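Local coordinates for cellulase (Uncultured bacterium, PDB 6XSO), which probably hydrolyses internal beta-1,4 bonds of cellulose and related plant polysaccharides, as a broad-specificity endoglucanase of glycoside hydrolase subfamily GH5_4, at residues L180-W183 and F188-S191; G192-T197 and N244-D249; Y173-D178 and Q267-P272. All coordinates share one frame; numbering follows the deposited sequence. Where two conformers were deposited one is given.

Contact 1 (L180-W183 and F188-S191); sequences LNSW and FAAS
Ser-182 and Ala-189 meet in the tight part of this contact. Their CA atoms, 4.8 Å apart, are the nearest CA pair across it. The backbone N of Ala-189 donates to Ser-182 OG at 2.9 Å, with an N-H...O angle of 161°. Ser-182 OG lies beside its own backbone N, opposite the carbonyl carbon (chi1 -62°), and from there reaches the other segment. It also bonds to OD2 of Asp-178, so this buried hydroxyl is gripped by two partners. The CB of Ala-189 rests alongside it, 3.3 Å from Ser-182 OG.

Both segments belong to one excursion of the chain between strand 168-171 and helix 196-219. In the TIM barrel of family 5 this is the loop that joins the fourth strand to its following helix. Four residues separate the segments, and the serine bond ties the loop back on itself. Ser-182 O bonds to OH of Tyr-234, which adds a tie to the loop after the next strand.

Outside buried Ser-182 the contact turns to solvent, where Ala-189 and Trp-183 are exposed. The Leu-180 side is looser. Leu-180 packs through apolar atoms on the two alanines: its CB lies 4.0 Å from Ala-189 CB, and its CD1 branch 3.7 Å from Ala-190 CB. The Phe-188 side closes on the carbonyl of Trp-183, not on its indole. Phe-188 CB is 3.3 Å from Trp-183 O, and Phe-188 CD2 is as close. With CG anti to the backbone N (chi1 177°), the ring passes the carbonyl at CD2 and runs on away from it, toward Phe-185 and Trp-243. The indole of Trp-183 leads away from the 188-191 segment and packs on Glu-175, Leu-177 and Ala-235.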
# COMPACT_ATOMS: atom_id res chain seq x y z
N LEU A 180 10.99 -18.64 -0.91
CA LEU A 180 12.40 -18.30 -0.82
C LEU A 180 12.61 -16.85 -0.44
O LEU A 180 13.76 -16.41 -0.36
CB LEU A 180 13.08 -18.56 -2.16
CG LEU A 180 12.79 -19.91 -2.81
CD1 LEU A 180 13.37 -19.95 -4.22
CD2 LEU A 180 13.33 -21.06 -1.99
N ASN A 181 11.52 -16.11 -0.22
CA ASN A 181 11.57 -14.70 0.13
C ASN A 181 12.26 -13.89 -0.95
O ASN A 181 13.02 -12.95 -0.67
CB ASN A 181 12.20 -14.52 1.51
CG ASN A 181 11.43 -15.26 2.58
OD1 ASN A 181 10.28 -14.93 2.85
ND2 ASN A 181 12.04 -16.31 3.14
N SER A 182 11.98 -14.23 -2.21
CA SER A 182 12.64 -13.56 -3.33
C SER A 182 12.10 -12.15 -3.53
O SER A 182 10.89 -11.95 -3.71
CB SER A 182 12.38 -14.33 -4.63
OG SER A 182 12.89 -15.64 -4.60
N TRP A 183 13.00 -11.17 -3.56
CA TRP A 183 12.67 -9.84 -4.04
C TRP A 183 12.84 -9.79 -5.56
O TRP A 183 13.34 -10.73 -6.19
CB TRP A 183 13.53 -8.77 -3.32
CG TRP A 183 13.22 -8.74 -1.85
CD1 TRP A 183 13.97 -9.26 -0.83
CD2 TRP A 183 12.04 -8.21 -1.24
NE1 TRP A 183 13.33 -9.09 0.37
CE2 TRP A 183 12.15 -8.43 0.15
CE3 TRP A 183 10.92 -7.52 -1.73
CZ2 TRP A 183 11.17 -8.02 1.05
CZ3 TRP A 183 9.94 -7.12 -0.83
CH2 TRP A 183 10.07 -7.37 0.54
N PHE A 188 13.83 -15.30 -7.74
CA PHE A 188 15.16 -14.68 -7.82
C PHE A 188 16.12 -15.25 -6.79
O PHE A 188 17.33 -15.34 -7.05
CB PHE A 188 15.00 -13.16 -7.67
CG PHE A 188 16.30 -12.38 -7.64
CD1 PHE A 188 17.23 -12.49 -8.67
CD2 PHE A 188 16.56 -11.51 -6.60
CE1 PHE A 188 18.40 -11.76 -8.64
CE2 PHE A 188 17.73 -10.78 -6.57
CZ PHE A 188 18.65 -10.91 -7.59
N ALA A 189 15.62 -15.68 -5.63
CA ALA A 189 16.47 -16.20 -4.57
C ALA A 189 16.80 -17.68 -4.73
O ALA A 189 17.51 -18.24 -3.88
CB ALA A 189 15.84 -15.93 -3.21
N ALA A 190 16.31 -18.32 -5.78
CA ALA A 190 16.62 -19.72 -6.01
C ALA A 190 18.05 -19.89 -6.51
O ALA A 190 18.71 -18.93 -6.92
CB ALA A 190 15.69 -20.30 -7.08
N SER A 191 18.53 -21.13 -6.47
CA SER A 191 19.80 -21.46 -7.11
C SER A 191 19.79 -20.96 -8.55
O SER A 191 18.79 -21.12 -9.27
CB SER A 191 20.02 -22.97 -7.08
OG SER A 191 20.08 -23.41 -5.73

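Contact 2 (G192-T197 and N244-D249)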
# COMPACT_ATOMS: atom_id res chain seq x y z
N GLY A 192 20.88 -20.33 -8.96
CA GLY A 192 20.97 -19.82 -10.31
C GLY A 192 20.09 -18.62 -10.59
O GLY A 192 19.99 -18.19 -11.75
N GLN A 193 19.44 -18.07 -9.56
CA GLN A 193 18.60 -16.88 -9.67
C GLN A 193 17.30 -17.12 -10.42
O GLN A 193 16.65 -16.16 -10.85
CB GLN A 193 19.36 -15.68 -10.25
CG GLN A 193 20.47 -15.16 -9.35
CD GLN A 193 21.70 -16.05 -9.31
OE1 GLN A 193 22.35 -16.28 -10.33
NE2 GLN A 193 22.02 -16.57 -8.13
N TYR A 194 16.90 -18.38 -10.58
CA TYR A 194 15.60 -18.68 -11.19
C TYR A 194 15.20 -20.13 -10.92
O TYR A 194 16.05 -21.03 -10.90
CB TYR A 194 15.60 -18.43 -12.71
CG TYR A 194 14.22 -18.31 -13.30
CD1 TYR A 194 13.40 -17.23 -12.97
CD2 TYR A 194 13.73 -19.26 -14.17
CE1 TYR A 194 12.14 -17.13 -13.49
CE2 TYR A 194 12.47 -19.16 -14.71
CZ TYR A 194 11.68 -18.11 -14.36
OH TYR A 194 10.41 -17.97 -14.89
N ASP A 195 13.89 -20.34 -10.77
CA ASP A 195 13.30 -21.67 -10.64
C ASP A 195 11.90 -21.53 -11.24
O ASP A 195 11.02 -20.89 -10.65
CB ASP A 195 13.29 -22.12 -9.18
CG ASP A 195 12.68 -23.49 -8.99
OD1 ASP A 195 11.71 -23.82 -9.72
OD2 ASP A 195 13.17 -24.24 -8.11
N ALA A 196 11.72 -22.09 -12.44
CA ALA A 196 10.48 -21.88 -13.18
C ALA A 196 9.29 -22.45 -12.43
O ALA A 196 8.18 -21.90 -12.49
CB ALA A 196 10.57 -22.51 -14.56
N THR A 197 9.48 -23.58 -11.75
CA THR A 197 8.40 -24.18 -10.96
C THR A 197 7.94 -23.21 -9.87
O THR A 197 6.74 -22.96 -9.69
CB THR A 197 8.88 -25.49 -10.34
OG1 THR A 197 9.60 -26.26 -11.32
CG2 THR A 197 7.71 -26.30 -9.78
N ASN A 244 18.06 -8.09 -15.51
CA ASN A 244 17.66 -9.48 -15.54
C ASN A 244 16.41 -9.54 -16.42
O ASN A 244 15.56 -8.66 -16.33
CB ASN A 244 17.34 -10.00 -14.13
CG ASN A 244 17.05 -11.49 -14.10
OD1 ASN A 244 15.98 -11.94 -14.53
ND2 ASN A 244 17.99 -12.27 -13.58
N ALA A 245 16.32 -10.58 -17.25
CA ALA A 245 15.21 -10.71 -18.18
C ALA A 245 13.87 -11.00 -17.52
O ALA A 245 12.86 -11.02 -18.22
CB ALA A 245 15.49 -11.84 -19.18
N HIS A 246 13.84 -11.26 -16.20
CA HIS A 246 12.60 -11.55 -15.49
C HIS A 246 12.04 -10.36 -14.74
O HIS A 246 11.00 -10.49 -14.10
CB HIS A 246 12.79 -12.71 -14.51
CG HIS A 246 13.14 -13.99 -15.20
ND1 HIS A 246 12.20 -14.72 -15.91
CD2 HIS A 246 14.30 -14.66 -15.30
CE1 HIS A 246 12.79 -15.78 -16.44
NE2 HIS A 246 14.05 -15.79 -16.06
N LEU A 247 12.68 -9.20 -14.83
CA LEU A 247 12.27 -8.07 -14.01
C LEU A 247 10.85 -7.61 -14.33
O LEU A 247 10.17 -7.09 -13.45
CB LEU A 247 13.24 -6.91 -14.17
CG LEU A 247 14.57 -7.11 -13.45
CD1 LEU A 247 15.55 -6.06 -13.90
CD2 LEU A 247 14.35 -7.05 -11.97
N LYS A 248 10.39 -7.79 -15.57
CA LYS A 248 9.03 -7.37 -15.87
C LYS A 248 7.99 -8.41 -15.51
O LYS A 248 6.79 -8.10 -15.59
CB LYS A 248 8.86 -7.02 -17.35
CG LYS A 248 9.77 -5.87 -17.85
CD LYS A 248 9.35 -4.55 -17.27
CE LYS A 248 10.13 -3.39 -17.90
NZ LYS A 248 11.57 -3.31 -17.46
N ASP A 249 8.40 -9.62 -15.14
CA ASP A 249 7.42 -10.68 -14.88
C ASP A 249 6.39 -10.30 -13.80
O ASP A 249 5.22 -10.66 -13.98
CB ASP A 249 8.11 -12.01 -14.55
CG ASP A 249 8.92 -12.59 -15.72
OD1 ASP A 249 9.06 -11.95 -16.78
OD2 ASP A 249 9.42 -13.72 -15.56
O HOH W 1 17.29 -15.18 -13.42
O HOH W 2 8.85 -15.86 -14.32
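Tyr-194 and His-246 stack face to face in an offset pair. The ring centroids are 3.8 Å apart and the planes differ by 8°. Tyr-194 CE1 sits over the middle of the imidazole, and His-246 NE2 sits over the middle of the phenol ring. Tyr-194 CE1 and CZ both lie 3.3 Å from His-246 CE1. The side chains run across each other at about a right angle.

No direct hydrogen bond joins the segments, but one bond within 244-249 holds the imidazole. His-246 ND1 donates to Asp-249 OD2 at 3.0 Å. The oxygen lies close to the ring plane, while the N-H meets it from above the carboxylate plane. Other bonds shape the loop. His-246 N donates to a lone pair of Asn-244 OD1 at 2.8 Å, an Asx turn. Two type I turns, 244-247 and 246-249, overlap here.

Two waters bridge the gap. One donates to Gln-193 O and accepts from Asn-244 ND2. The other joins Tyr-194 OH to Asp-249 OD2, so that carboxylate oxygen serves both histidine and water.

The contact lies at the surface. It joins the turn leading into helix 196-219, N-capped by Asp-195, to the loop between strand 229-232 and helix 249-252. Tyr-194 also touches Ala-199, and Asp-249 touches Tyr-203, both on helix 196-219.

Contact 3 (Y173-D178 and Q267-P272); sequences YNEMLD and QVHAYP
His-269 meets Glu-175 and Asn-174 with the edge of its ring. It stands near the end of strand 264-270, and its CA-CB bond points at the 173-178 segment. CB only comes within 4.1 Å of Glu-175 OE2. CG lies 3.8 Å from the same oxygen. CG is placed beside the backbone N, which carries the ring toward the loop after strand 168-171, and chi2 of 165° turns the ND1-CE1 edge to that loop. ND1 then makes the one hydrogen bond between the segments. It donates to Glu-175 OE2 at 2.7 Å with an N-H...O angle of 166°. The oxygen is almost in the ring plane and is used on its anti side. The carboxylate itself is turned 49° from the ring. CE1 comes next, 3.0 Å from Asn-174 OD1, which also lies at the ring edge. That oxygen has a stronger partner in Arg-80 NH2. NE2 points back along the strand and donates to Gln-267 OE1 at 2.8 Å.

The place is the mouth of the (beta/alpha)8 barrel. Family 5 enzymes carry an Asn-Glu pair after the fourth strand, whose glutamate is the acid/base, and a nucleophile glutamate at the end of the seventh. Asn-174, Glu-175 and Glu-308 occupy these positions, consistent with such roles. Glu-308 packs against Asn-174, Glu-175 and His-269, and its OE1 bonds to OH of Tyr-271.

Bonds at both nitrogens fix the rotation of the imidazole. Gln-267 thereby acts as a second-shell residue that orients His-269. This largely buried polar chain starts two strands away, on strand 264-270, and is consistent with His-269 helping to position the probable acid/base.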
# COMPACT_ATOMS: atom_id res chain seq x y z
N TYR A 173 -3.08 -7.08 -0.34
CA TYR A 173 -1.93 -7.65 0.38
C TYR A 173 -0.76 -6.73 0.02
O TYR A 173 -0.77 -6.08 -1.03
CB TYR A 173 -1.63 -9.16 0.02
CG TYR A 173 -1.68 -9.37 -1.47
CD1 TYR A 173 -0.66 -8.88 -2.28
CD2 TYR A 173 -2.77 -9.98 -2.08
CE1 TYR A 173 -0.73 -8.97 -3.63
CE2 TYR A 173 -2.86 -10.07 -3.45
CZ TYR A 173 -1.85 -9.54 -4.21
OH TYR A 173 -1.96 -9.60 -5.57
N ASN A 174 0.25 -6.71 0.89
CA ASN A 174 1.35 -5.75 0.75
C ASN A 174 2.48 -6.20 -0.16
O ASN A 174 2.52 -5.80 -1.33
CB ASN A 174 1.86 -5.38 2.16
CG ASN A 174 3.02 -4.44 2.11
OD1 ASN A 174 2.98 -3.44 1.37
ND2 ASN A 174 4.07 -4.71 2.91
N GLU A 175 3.42 -7.00 0.35
CA GLU A 175 4.63 -7.41 -0.37
C GLU A 175 4.72 -8.93 -0.25
O GLU A 175 5.45 -9.46 0.59
CB GLU A 175 5.89 -6.68 0.16
CG GLU A 175 5.93 -5.21 -0.26
CD GLU A 175 7.12 -4.46 0.25
OE1 GLU A 175 7.88 -4.96 1.10
OE2 GLU A 175 7.33 -3.32 -0.23
N MET A 176 3.94 -9.62 -1.07
CA MET A 176 3.87 -11.07 -0.99
C MET A 176 5.04 -11.68 -1.76
O MET A 176 5.24 -11.37 -2.94
CB MET A 176 2.55 -11.57 -1.58
CG MET A 176 2.21 -12.97 -1.13
SD MET A 176 0.88 -13.78 -2.01
CE MET A 176 -0.43 -12.57 -1.97
N LEU A 177 5.77 -12.57 -1.11
CA LEU A 177 6.97 -13.20 -1.66
C LEU A 177 6.77 -14.71 -1.74
O LEU A 177 5.90 -15.28 -1.08
CB LEU A 177 8.19 -12.91 -0.78
CG LEU A 177 8.41 -11.47 -0.33
CD1 LEU A 177 9.67 -11.33 0.51
CD2 LEU A 177 8.46 -10.52 -1.52
N ASP A 178 7.61 -15.35 -2.56
CA ASP A 178 7.63 -16.80 -2.66
C ASP A 178 8.23 -17.39 -1.38
O ASP A 178 8.60 -16.67 -0.45
CB ASP A 178 8.35 -17.23 -3.94
CG ASP A 178 9.82 -16.87 -3.95
OD1 ASP A 178 10.41 -16.64 -2.87
OD2 ASP A 178 10.41 -16.82 -5.06
N GLN A 267 -1.10 -1.76 -7.59
CA GLN A 267 -0.12 -1.07 -6.76
C GLN A 267 1.25 -1.74 -6.81
O GLN A 267 1.36 -2.97 -6.76
CB GLN A 267 -0.60 -0.96 -5.29
CG GLN A 267 0.50 -0.52 -4.31
CD GLN A 267 0.04 -0.30 -2.87
OE1 GLN A 267 0.88 -0.11 -1.99
NE2 GLN A 267 -1.26 -0.30 -2.64
N VAL A 268 2.27 -0.89 -6.88
CA VAL A 268 3.67 -1.25 -6.75
C VAL A 268 4.30 -0.30 -5.75
O VAL A 268 3.73 0.73 -5.38
CB VAL A 268 4.40 -1.16 -8.09
CG1 VAL A 268 3.70 -2.01 -9.15
CG2 VAL A 268 4.50 0.30 -8.56
N HIS A 269 5.51 -0.66 -5.30
CA HIS A 269 6.33 0.20 -4.45
C HIS A 269 7.61 0.54 -5.19
O HIS A 269 8.01 -0.16 -6.13
CB HIS A 269 6.65 -0.50 -3.13
CG HIS A 269 5.43 -0.84 -2.33
ND1 HIS A 269 5.44 -1.73 -1.28
CD2 HIS A 269 4.16 -0.40 -2.44
CE1 HIS A 269 4.22 -1.82 -0.77
NE2 HIS A 269 3.42 -1.05 -1.48
N ALA A 270 8.24 1.66 -4.81
CA ALA A 270 9.46 2.08 -5.50
C ALA A 270 10.39 2.80 -4.54
O ALA A 270 10.02 3.84 -3.97
CB ALA A 270 9.13 3.02 -6.66
N TYR A 271 11.61 2.29 -4.42
CA TYR A 271 12.66 2.92 -3.62
C TYR A 271 13.92 3.02 -4.48
O TYR A 271 14.89 2.28 -4.28
CB TYR A 271 12.91 2.11 -2.35
CG TYR A 271 11.76 2.12 -1.38
CD1 TYR A 271 11.71 3.02 -0.34
CD2 TYR A 271 10.73 1.18 -1.46
CE1 TYR A 271 10.67 3.01 0.58
CE2 TYR A 271 9.70 1.16 -0.55
CZ TYR A 271 9.67 2.07 0.48
OH TYR A 271 8.68 2.06 1.43
N PRO A 272 13.91 3.92 -5.46
CA PRO A 272 15.03 3.97 -6.41
C PRO A 272 16.33 4.38 -5.74
O PRO A 272 16.35 5.14 -4.78
CB PRO A 272 14.60 5.05 -7.41
CG PRO A 272 13.14 5.22 -7.22
CD PRO A 272 12.82 4.83 -5.80

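Overall arrangement
Contact 3 is buried near the centre of the chain, at the barrel mouth, whereas contacts 1 and 2 lie at the surface. All three draw on the chain from strand 168-171 to the start of helix 196-219. Contact 1 closes that chain on itself, contact 2 ties its end to the loop after strand 229-232, and contact 3 ties its start to strand 264-270. Contacts 1 and 2 touch where Ala-190 packs on Asp-195. Contacts 1 and 3 meet where Ser-182 O packs against Leu-177. Contacts 2 and 3 do not touch. The chemistry follows place: ring stacking and waters in contact 2, serine-to-backbone bonding in contact 1, and a histidine-carboxylate bond in contact 3.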